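Local coordinates for tumor necrosis factor receptor superfamily member 16 (Rattus norvegicus, PDB 1SG1), which probably binds nerve growth factor and related neurotrophins at the cell surface through an elongated ectodomain of disulfide-rich modules, as a TNF-receptor superfamily member, at residues 8-11 with 12-16; 27-31 with 32-36; 108-112 with 113-117. All blocks are in the same frame, centred on the assembly; numbering follows the deposited sequence.

Interaction 1. Residues 8-11 with 12-16; sequences LYTH and SGECC
Thr-10 and Glu-14 face each other where residues 8-16 double back, and this pair is the tight part of the contact. Thr-10 N donates to Glu-14 O over 2.6 Å, with an N-H...O angle of 155°. Beside that bond the CG2 methyl of Thr-10 slants across the Glu-14 side chain and meets its CB at 3.1 Å. A chi1 of -170° turns OG1 away from the backbone N, where its probable partner is Gly-30 O, and leaves CG2 between N and the carbonyl carbon, against Glu-14. The reversal is a type I turn from Thr-10 to Gly-13, in which Gly-13 N reaches Thr-10 O at 3.1 Å from well above the carbonyl plane. Gly-13 has left-handed backbone angles, where a side chain would press on the carbonyl of Ser-12; the bonding is consistent with a type I turn followed by a G1 beta bulge. Further back, Cys-16 N donates to Leu-8 O (2.8 Å), and Cys-16 SG packs on Tyr-9 C at 3.5 Å. The loose side is the exposed one. There the Tyr-9 ring turns an edge to Gly-13 O, 3.9 Å from its CD1, and its CE1 comes only to 4.3 Å from Cys-15 CB. The loop precedes strand 23-27: Cys-15 is bonded to Cys-4, and Cys-16 to Cys-29, while the His-11 backbone bonds with Gly-30 in the connection between strands 23-27 and 35-38.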
ATOM      1  N   LEU C   8     -26.126  19.998 -24.398  1.00 56.24           N
ATOM      2  CA  LEU C   8     -26.949  20.831 -23.522  1.00 58.59           C
ATOM      3  C   LEU C   8     -26.854  22.284 -23.939  1.00 60.09           C
ATOM      4  O   LEU C   8     -25.778  22.798 -24.234  1.00 59.07           O
ATOM      5  CB  LEU C   8     -26.525  20.671 -22.063  1.00 58.62           C
ATOM      6  CG  LEU C   8     -27.137  19.441 -21.391  1.00 59.43           C
ATOM      7  CD1 LEU C   8     -26.503  19.210 -20.023  1.00 60.77           C
ATOM      8  CD2 LEU C   8     -28.650  19.638 -21.277  1.00 59.02           C
ATOM      9  N   TYR C   9     -27.996  22.952 -23.962  1.00 63.20           N
ATOM     10  CA  TYR C   9     -28.026  24.333 -24.405  1.00 65.51           C
ATOM     11  C   TYR C   9     -28.590  25.301 -23.406  1.00 67.47           C
ATOM     12  O   TYR C   9     -29.448  24.965 -22.592  1.00 66.98           O
ATOM     13  CB  TYR C   9     -28.809  24.410 -25.709  1.00 63.29           C
ATOM     14  CG  TYR C   9     -28.182  23.564 -26.781  1.00 60.74           C
ATOM     15  CD1 TYR C   9     -27.143  24.062 -27.570  1.00 60.74           C
ATOM     16  CD2 TYR C   9     -28.579  22.239 -26.967  1.00 58.87           C
ATOM     17  CE1 TYR C   9     -26.517  23.260 -28.517  1.00 60.35           C
ATOM     18  CE2 TYR C   9     -27.963  21.431 -27.906  1.00 58.42           C
ATOM     19  CZ  TYR C   9     -26.934  21.945 -28.677  1.00 59.68           C
ATOM     20  OH  TYR C   9     -26.328  21.152 -29.613  1.00 58.87           O
ATOM     21  N   THR C  10     -28.076  26.516 -23.461  1.00 71.27           N
ATOM     22  CA  THR C  10     -28.560  27.544 -22.570  1.00 75.02           C
ATOM     23  C   THR C  10     -29.825  28.076 -23.218  1.00 76.01           C
ATOM     24  O   THR C  10     -30.115  27.744 -24.365  1.00 76.84           O
ATOM     25  CB  THR C  10     -27.551  28.672 -22.423  1.00 76.59           C
ATOM     26  OG1 THR C  10     -27.973  29.528 -21.352  1.00 80.40           O
ATOM     27  CG2 THR C  10     -27.446  29.470 -23.724  1.00 74.46           C
ATOM     28  N   HIS C  11     -30.575  28.897 -22.494  1.00 76.90           N
ATOM     29  CA  HIS C  11     -31.816  29.443 -23.030  1.00 78.37           C
ATOM     30  C   HIS C  11     -31.712  30.169 -24.371  1.00 78.10           C
ATOM     31  O   HIS C  11     -32.733  30.509 -24.959  1.00 78.40           O
ATOM     32  CB  HIS C  11     -32.472  30.368 -22.004  1.00 79.30           C
ATOM     33  CG  HIS C  11     -33.195  29.642 -20.914  1.00 80.45           C
ATOM     34  ND1 HIS C  11     -33.926  30.289 -19.946  1.00 81.48           N
ATOM     35  CD2 HIS C  11     -33.286  28.318 -20.634  1.00 81.11           C
ATOM     36  CE1 HIS C  11     -34.437  29.399 -19.112  1.00 82.24           C
ATOM     37  NE2 HIS C  11     -34.062  28.197 -19.508  1.00 81.05           N
ATOM     38  N   SER C  12     -30.500  30.393 -24.868  1.00 78.05           N
ATOM     39  CA  SER C  12     -30.345  31.091 -26.138  1.00 78.35           C
ATOM     40  C   SER C  12     -29.498  30.375 -27.192  1.00 79.05           C
ATOM     41  O   SER C  12     -28.932  31.015 -28.086  1.00 78.29           O
ATOM     42  CB  SER C  12     -29.779  32.491 -25.900  1.00 77.22           C
ATOM     43  OG  SER C  12     -28.510  32.420 -25.289  1.00 77.09           O
ATOM     44  N   GLY C  13     -29.405  29.054 -27.093  1.00 79.15           N
ATOM     45  CA  GLY C  13     -28.641  28.317 -28.079  1.00 79.09           C
ATOM     46  C   GLY C  13     -27.158  28.154 -27.817  1.00 79.50           C
ATOM     47  O   GLY C  13     -26.420  27.731 -28.711  1.00 78.98           O
ATOM     48  N   GLU C  14     -26.720  28.542 -26.614  1.00 80.03           N
ATOM     49  CA  GLU C  14     -25.304  28.354 -26.316  1.00 79.38           C
ATOM     50  C   GLU C  14     -25.100  26.966 -25.739  1.00 76.72           C
ATOM     51  O   GLU C  14     -25.865  26.516 -24.884  1.00 74.15           O
ATOM     52  CB  GLU C  14     -24.789  29.382 -25.311  1.00 82.20           C
ATOM     53  CG  GLU C  14     -24.565  30.764 -25.880  1.00 88.17           C
ATOM     54  CD  GLU C  14     -25.847  31.554 -26.024  1.00 91.26           C
ATOM     55  OE1 GLU C  14     -26.738  31.117 -26.784  1.00 92.91           O
ATOM     56  OE2 GLU C  14     -25.963  32.617 -25.372  1.00 93.26           O
ATOM     57  N   CYS C  15     -24.065  26.288 -26.220  1.00 75.15           N
ATOM     58  CA  CYS C  15     -23.744  24.949 -25.751  1.00 73.30           C
ATOM     59  C   CYS C  15     -23.140  25.060 -24.359  1.00 71.57           C
ATOM     60  O   CYS C  15     -21.992  25.475 -24.200  1.00 70.76           O
ATOM     61  CB  CYS C  15     -22.756  24.271 -26.705  1.00 73.80           C
ATOM     62  SG  CYS C  15     -22.244  22.582 -26.253  1.00 72.95           S
ATOM     63  N   CYS C  16     -23.931  24.702 -23.354  1.00 69.46           N
ATOM     64  CA  CYS C  16     -23.491  24.756 -21.972  1.00 67.43           C
ATOM     65  C   CYS C  16     -22.067  24.237 -21.833  1.00 65.92           C
ATOM     66  O   CYS C  16     -21.691  23.255 -22.474  1.00 63.67           O
ATOM     67  CB  CYS C  16     -24.421  23.907 -21.115  1.00 67.76           C
ATOM     68  SG  CYS C  16     -26.108  24.587 -21.072  1.00 68.92           S
TER

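Interaction 2. Residues 27-31 with 32-36; sequences QPCGA and NQTVC
The antiparallel hairpin formed by strands 23-27 and 35-38 and their connection brings Gln-27 opposite Val-35 as a hydrogen-bonded pair. The evidence for pairing is modest: Val-35 N to Gln-27 O is nearly straight at 168° but weak, at 3.4 Å, and the return bond from Gln-27 N to Val-35 O is also weak. Both side chains leave the same face and cross at a slant. Val-35 has chi1 48°, which sets CG1 between its own N and carbonyl carbon and turns this methyl onto Gln-27 CB; it is modelled too close to Gln-27 N, so its exact place is doubtful. The hairpin belongs to the N-terminal cysteine-rich module, whose six half-cystines pair first with second, third with fifth and fourth with sixth, the pattern of TNF-receptor repeats. Here Cys-29 is the fifth, joined to Cys-16, and Cys-36 the sixth, joined to Cys-19. Cys-29 CB approaches Thr-34 OG1, though its place is doubtful because it is modelled too close to Gln-33 O. Thr-34 OG1 itself hydrogen-bonds to Lys-17 O. At the bend Gly-30 N makes a weak, bent bond to Asn-32 O (3.3 Å, 122°), and the same oxygen receives a CA-H...O contact from Cys-29 CA at 3.4 Å. On the exposed side the Asn-32 amide folds back alongside Ala-31, its ND2 lying 3.5 Å from Ala-31 CB.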
ATOM      1  N   GLN C  27     -24.405  25.194 -10.100  1.00 71.89           N
ATOM      2  CA  GLN C  27     -25.775  25.458 -10.519  1.00 72.75           C
ATOM      3  C   GLN C  27     -25.973  25.132 -12.001  1.00 71.43           C
ATOM      4  O   GLN C  27     -25.268  25.654 -12.865  1.00 69.49           O
ATOM      5  CB  GLN C  27     -26.125  26.917 -10.230  1.00 77.39           C
ATOM      6  CG  GLN C  27     -27.492  27.361 -10.707  1.00 80.47           C
ATOM      7  CD  GLN C  27     -27.695  28.843 -10.502  1.00 80.98           C
ATOM      8  OE1 GLN C  27     -27.835  29.314  -9.369  1.00 82.03           O
ATOM      9  NE2 GLN C  27     -27.691  29.593 -11.598  1.00 81.53           N
ATOM     10  N   PRO C  28     -26.953  24.264 -12.303  1.00 70.98           N
ATOM     11  CA  PRO C  28     -27.303  23.805 -13.651  1.00 71.48           C
ATOM     12  C   PRO C  28     -27.591  24.884 -14.677  1.00 72.87           C
ATOM     13  O   PRO C  28     -28.360  25.815 -14.421  1.00 72.80           O
ATOM     14  CB  PRO C  28     -28.507  22.896 -13.407  1.00 70.81           C
ATOM     15  CG  PRO C  28     -29.127  23.477 -12.185  1.00 71.05           C
ATOM     16  CD  PRO C  28     -27.940  23.782 -11.319  1.00 70.55           C
ATOM     17  N   CYS C  29     -26.995  24.716 -15.890  1.00 73.98           N
ATOM     18  CA  CYS C  29     -27.186  25.675 -16.958  1.00 75.16           C
ATOM     19  C   CYS C  29     -28.645  25.705 -17.402  1.00 75.68           C
ATOM     20  O   CYS C  29     -29.221  24.691 -17.799  1.00 74.97           O
ATOM     21  CB  CYS C  29     -26.277  25.366 -18.147  1.00 73.95           C
ATOM     22  SG  CYS C  29     -26.820  24.026 -19.254  1.00 74.54           S
ATOM     23  N   GLY C  30     -29.230  26.892 -17.289  1.00 77.25           N
ATOM     24  CA  GLY C  30     -30.607  27.133 -17.687  1.00 77.00           C
ATOM     25  C   GLY C  30     -30.583  28.508 -18.335  1.00 76.02           C
ATOM     26  O   GLY C  30     -30.130  28.670 -19.478  1.00 76.33           O
ATOM     27  N   ALA C  31     -31.013  29.512 -17.588  1.00 73.64           N
ATOM     28  CA  ALA C  31     -31.002  30.864 -18.106  1.00 71.75           C
ATOM     29  C   ALA C  31     -29.562  31.289 -18.447  1.00 70.50           C
ATOM     30  O   ALA C  31     -29.340  32.096 -19.352  1.00 69.32           O
ATOM     31  CB  ALA C  31     -31.606  31.810 -17.091  1.00 73.78           C
ATOM     32  N   ASN C  32     -28.585  30.723 -17.742  1.00 68.39           N
ATOM     33  CA  ASN C  32     -27.190  31.090 -17.962  1.00 65.14           C
ATOM     34  C   ASN C  32     -26.273  29.893 -18.272  1.00 62.99           C
ATOM     35  O   ASN C  32     -26.695  28.739 -18.239  1.00 60.09           O
ATOM     36  CB  ASN C  32     -26.674  31.863 -16.730  1.00 65.51           C
ATOM     37  CG  ASN C  32     -27.635  32.979 -16.282  1.00 64.34           C
ATOM     38  OD1 ASN C  32     -27.521  34.129 -16.711  1.00 63.98           O
ATOM     39  ND2 ASN C  32     -28.588  32.631 -15.420  1.00 62.19           N
ATOM     40  N   GLN C  33     -25.014  30.204 -18.565  1.00 61.71           N
ATOM     41  CA  GLN C  33     -23.972  29.234 -18.926  1.00 61.46           C
ATOM     42  C   GLN C  33     -23.864  27.896 -18.191  1.00 61.87           C
ATOM     43  O   GLN C  33     -24.326  26.880 -18.697  1.00 62.87           O
ATOM     44  CB  GLN C  33     -22.602  29.914 -18.874  1.00 61.49           C
ATOM     45  CG  GLN C  33     -21.979  30.198 -20.230  1.00 59.64           C
ATOM     46  CD  GLN C  33     -21.908  28.966 -21.117  1.00 61.92           C
ATOM     47  OE1 GLN C  33     -21.760  27.841 -20.634  1.00 60.54           O
ATOM     48  NE2 GLN C  33     -21.998  29.176 -22.430  1.00 62.95           N
ATOM     49  N   THR C  34     -23.191  27.908 -17.040  1.00 60.72           N
ATOM     50  CA  THR C  34     -22.955  26.744 -16.169  1.00 60.03           C
ATOM     51  C   THR C  34     -21.995  27.214 -15.100  1.00 59.21           C
ATOM     52  O   THR C  34     -20.973  27.828 -15.420  1.00 58.56           O
ATOM     53  CB  THR C  34     -22.199  25.585 -16.841  1.00 58.27           C
ATOM     54  OG1 THR C  34     -22.964  25.058 -17.920  1.00 66.04           O
ATOM     55  CG2 THR C  34     -21.947  24.464 -15.830  1.00 55.75           C
ATOM     56  N   VAL C  35     -22.295  26.921 -13.842  1.00 59.24           N
ATOM     57  CA  VAL C  35     -21.389  27.316 -12.777  1.00 59.87           C
ATOM     58  C   VAL C  35     -20.725  26.096 -12.129  1.00 59.38           C
ATOM     59  O   VAL C  35     -21.380  25.250 -11.514  1.00 56.03           O
ATOM     60  CB  VAL C  35     -22.108  28.213 -11.730  1.00 60.52           C
ATOM     61  CG1 VAL C  35     -23.403  27.597 -11.333  1.00 61.45           C
ATOM     62  CG2 VAL C  35     -21.215  28.445 -10.516  1.00 61.83           C
ATOM     63  N   CYS C  36     -19.408  26.019 -12.307  1.00 60.57           N
ATOM     64  CA  CYS C  36     -18.585  24.936 -11.773  1.00 61.70           C
ATOM     65  C   CYS C  36     -17.719  25.386 -10.601  1.00 62.46           C
ATOM     66  O   CYS C  36     -17.068  26.431 -10.660  1.00 65.04           O
ATOM     67  CB  CYS C  36     -17.634  24.414 -12.850  1.00 60.30           C
ATOM     68  SG  CYS C  36     -18.404  23.879 -14.408  1.00 62.26           S
TER

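Interaction 3. Residues 108-112 with 113-117; sequences FSCQD and KQNTV
Phe-108 and Val-117 lie side by side and point the same way across an antiparallel hydrogen-bonded pair, Val-117 N donating to Phe-108 O at 3.0 Å. Phe-108 CG sits beside its own backbone N (chi1 -72°), which turns a ring edge to Val-117 CB, and the two CB atoms come to 3.4 Å. Next to them Thr-116 OG1, 3.0 Å from Cys-110 CB, bonds to Ser-98 O. At the far end a type II' turn runs from Gln-111 to Gln-114, closed by Gln-114 N to Gln-111 O (2.7 Å). With chi1 at 48°, Asp-112 curls its carboxylate over the turn, and OD2 accepts Lys-113 N on its anti side at 2.6 Å, well out of the carboxylate plane. The bent Lys-113 chain runs alongside, yet NZ stays 5.1 Å from Asp-112 OD2. Replacing Asp-112 by an alanine removes the carboxylate and would probably cost Lys-113 N its acceptor and let the lysine chain swing. Gln-114 NE2 donates almost straight to Asn-115 O, which fixes the rotation of the Gln-114 amide. The chemistry implies a turn tied by one backbone-to-backbone bond and one from a backbone N-H to a carboxylate, the opposite charges near but not in contact.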
ATOM      1  N   PHE C 108      -3.217 -20.181   0.644  1.00 37.47           N
ATOM      2  CA  PHE C 108      -3.578 -18.949  -0.013  1.00 39.39           C
ATOM      3  C   PHE C 108      -4.017 -17.930   1.024  1.00 37.69           C
ATOM      4  O   PHE C 108      -4.905 -18.189   1.846  1.00 37.27           O
ATOM      5  CB  PHE C 108      -4.678 -19.223  -1.038  1.00 42.29           C
ATOM      6  CG  PHE C 108      -4.198 -19.979  -2.254  1.00 48.79           C
ATOM      7  CD1 PHE C 108      -4.854 -21.135  -2.687  1.00 50.54           C
ATOM      8  CD2 PHE C 108      -3.101 -19.522  -2.989  1.00 49.89           C
ATOM      9  CE1 PHE C 108      -4.429 -21.820  -3.836  1.00 50.09           C
ATOM     10  CE2 PHE C 108      -2.668 -20.206  -4.142  1.00 52.59           C
ATOM     11  CZ  PHE C 108      -3.339 -21.354  -4.560  1.00 50.87           C
ATOM     12  N   SER C 109      -3.366 -16.776   0.994  1.00 35.49           N
ATOM     13  CA  SER C 109      -3.672 -15.704   1.922  1.00 34.95           C
ATOM     14  C   SER C 109      -5.108 -15.181   1.860  1.00 34.95           C
ATOM     15  O   SER C 109      -5.750 -15.168   0.808  1.00 31.73           O
ATOM     16  CB  SER C 109      -2.704 -14.544   1.708  1.00 35.48           C
ATOM     17  OG  SER C 109      -1.699 -14.553   2.702  1.00 37.59           O
ATOM     18  N   CYS C 110      -5.593 -14.749   3.017  1.00 36.72           N
ATOM     19  CA  CYS C 110      -6.934 -14.198   3.160  1.00 36.27           C
ATOM     20  C   CYS C 110      -6.914 -12.698   2.912  1.00 37.74           C
ATOM     21  O   CYS C 110      -6.533 -11.926   3.784  1.00 30.63           O
ATOM     22  CB  CYS C 110      -7.466 -14.454   4.564  1.00 37.65           C
ATOM     23  SG  CYS C 110      -9.149 -13.829   4.834  1.00 33.84           S
ATOM     24  N   GLN C 111      -7.343 -12.314   1.714  1.00 40.74           N
ATOM     25  CA  GLN C 111      -7.371 -10.931   1.288  1.00 45.15           C
ATOM     26  C   GLN C 111      -8.668 -10.646   0.549  1.00 46.45           C
ATOM     27  O   GLN C 111      -9.124 -11.458  -0.258  1.00 45.71           O
ATOM     28  CB  GLN C 111      -6.196 -10.644   0.350  1.00 49.90           C
ATOM     29  CG  GLN C 111      -4.928 -11.400   0.673  1.00 55.34           C
ATOM     30  CD  GLN C 111      -3.757 -10.883  -0.126  1.00 61.86           C
ATOM     31  OE1 GLN C 111      -3.872 -10.662  -1.334  1.00 65.56           O
ATOM     32  NE2 GLN C 111      -2.613 -10.686   0.538  1.00 64.98           N
ATOM     33  N   ASP C 112      -9.215  -9.462   0.820  1.00 48.21           N
ATOM     34  CA  ASP C 112     -10.468  -8.948   0.257  1.00 48.56           C
ATOM     35  C   ASP C 112     -11.586  -9.949  -0.026  1.00 48.97           C
ATOM     36  O   ASP C 112     -12.290 -10.363   0.890  1.00 49.65           O
ATOM     37  CB  ASP C 112     -10.204  -8.089  -0.987  1.00 48.22           C
ATOM     38  CG  ASP C 112      -9.279  -8.747  -1.964  0.10 50.10           C
ATOM     39  OD1 ASP C 112      -8.059  -8.480  -1.875  1.00 49.33           O
ATOM     40  OD2 ASP C 112      -9.779  -9.527  -2.810  1.00 53.72           O
ATOM     41  N   LYS C 113     -11.765 -10.327  -1.285  1.00 48.57           N
ATOM     42  CA  LYS C 113     -12.823 -11.267  -1.652  1.00 47.51           C
ATOM     43  C   LYS C 113     -12.450 -12.722  -1.387  1.00 45.29           C
ATOM     44  O   LYS C 113     -13.264 -13.617  -1.516  1.00 42.67           O
ATOM     45  CB  LYS C 113     -13.125 -11.087  -3.134  1.00 50.89           C
ATOM     46  CG  LYS C 113     -11.858 -11.088  -4.005  1.00 53.79           C
ATOM     47  CD  LYS C 113     -11.261 -12.488  -4.209  1.00 53.72           C
ATOM     48  CE  LYS C 113     -10.121 -12.453  -5.216  0.10 54.31           C
ATOM     49  NZ  LYS C 113      -9.612 -13.814  -5.535  0.10 54.63           N
ATOM     50  N   GLN C 114     -11.199 -12.930  -1.008  1.00 45.27           N
ATOM     51  CA  GLN C 114     -10.650 -14.255  -0.771  1.00 43.71           C
ATOM     52  C   GLN C 114     -10.510 -14.674   0.689  1.00 40.49           C
ATOM     53  O   GLN C 114      -9.762 -14.056   1.446  1.00 40.64           O
ATOM     54  CB  GLN C 114      -9.273 -14.327  -1.432  1.00 44.08           C
ATOM     55  CG  GLN C 114      -8.572 -15.660  -1.279  1.00 47.54           C
ATOM     56  CD  GLN C 114      -9.252 -16.765  -2.052  1.00 48.10           C
ATOM     57  OE1 GLN C 114      -9.385 -16.695  -3.277  1.00 47.85           O
ATOM     58  NE2 GLN C 114      -9.686 -17.799  -1.339  1.00 49.30           N
ATOM     59  N   ASN C 115     -11.222 -15.721   1.090  1.00 37.17           N
ATOM     60  CA  ASN C 115     -11.073 -16.214   2.449  1.00 34.03           C
ATOM     61  C   ASN C 115      -9.870 -17.155   2.412  1.00 33.94           C
ATOM     62  O   ASN C 115      -9.534 -17.724   1.370  1.00 30.41           O
ATOM     63  CB  ASN C 115     -12.326 -16.967   2.917  1.00 29.96           C
ATOM     64  CG  ASN C 115     -12.164 -17.588   4.304  1.00 26.43           C
ATOM     65  OD1 ASN C 115     -11.500 -17.046   5.181  1.00 27.88           O
ATOM     66  ND2 ASN C 115     -12.794 -18.720   4.505  1.00 28.20           N
ATOM     67  N   THR C 116      -9.214 -17.273   3.565  1.00 35.17           N
ATOM     68  CA  THR C 116      -8.061 -18.138   3.776  1.00 33.97           C
ATOM     69  C   THR C 116      -8.242 -19.537   3.209  1.00 34.14           C
ATOM     70  O   THR C 116      -9.232 -20.204   3.514  1.00 31.47           O
ATOM     71  CB  THR C 116      -7.813 -18.343   5.270  1.00 32.23           C
ATOM     72  OG1 THR C 116      -7.768 -17.079   5.929  1.00 34.66           O
ATOM     73  CG2 THR C 116      -6.515 -19.091   5.503  1.00 33.44           C
ATOM     74  N   VAL C 117      -7.283 -19.974   2.395  1.00 35.06           N
ATOM     75  CA  VAL C 117      -7.279 -21.340   1.858  1.00 37.26           C
ATOM     76  C   VAL C 117      -6.251 -22.135   2.668  1.00 38.76           C
ATOM     77  O   VAL C 117      -5.040 -21.902   2.539  1.00 38.02           O
ATOM     78  CB  VAL C 117      -6.818 -21.405   0.409  1.00 38.61           C
ATOM     79  CG1 VAL C 117      -6.704 -22.867  -0.017  1.00 38.63           C
ATOM     80  CG2 VAL C 117      -7.782 -20.664  -0.485  1.00 38.03           C
TER

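Interactions 1 and 2 form one cluster, their centres 9 Å apart: the disulfide joins Cys-16 SG to Cys-29 SG at 2.0 Å. A probable hydrogen bond of 3.0 Å runs from Thr-10 OG1 to Gly-30 O. Interaction 3 lies apart along the rod, its centre 53 Å from that of interaction 1 and 49 Å from that of interaction 2. It occupies the equivalent place in another module: Cys-110, bonded to Cys-97, corresponds to Cys-29, bonded to Cys-16, and in each hairpin a hydrogen-bonded pair stands just before the last cysteine. Of the three, interaction 3 alone touches another protein chain: Phe-108 packs on the backbone of that chain, probably the bound neurotrophin.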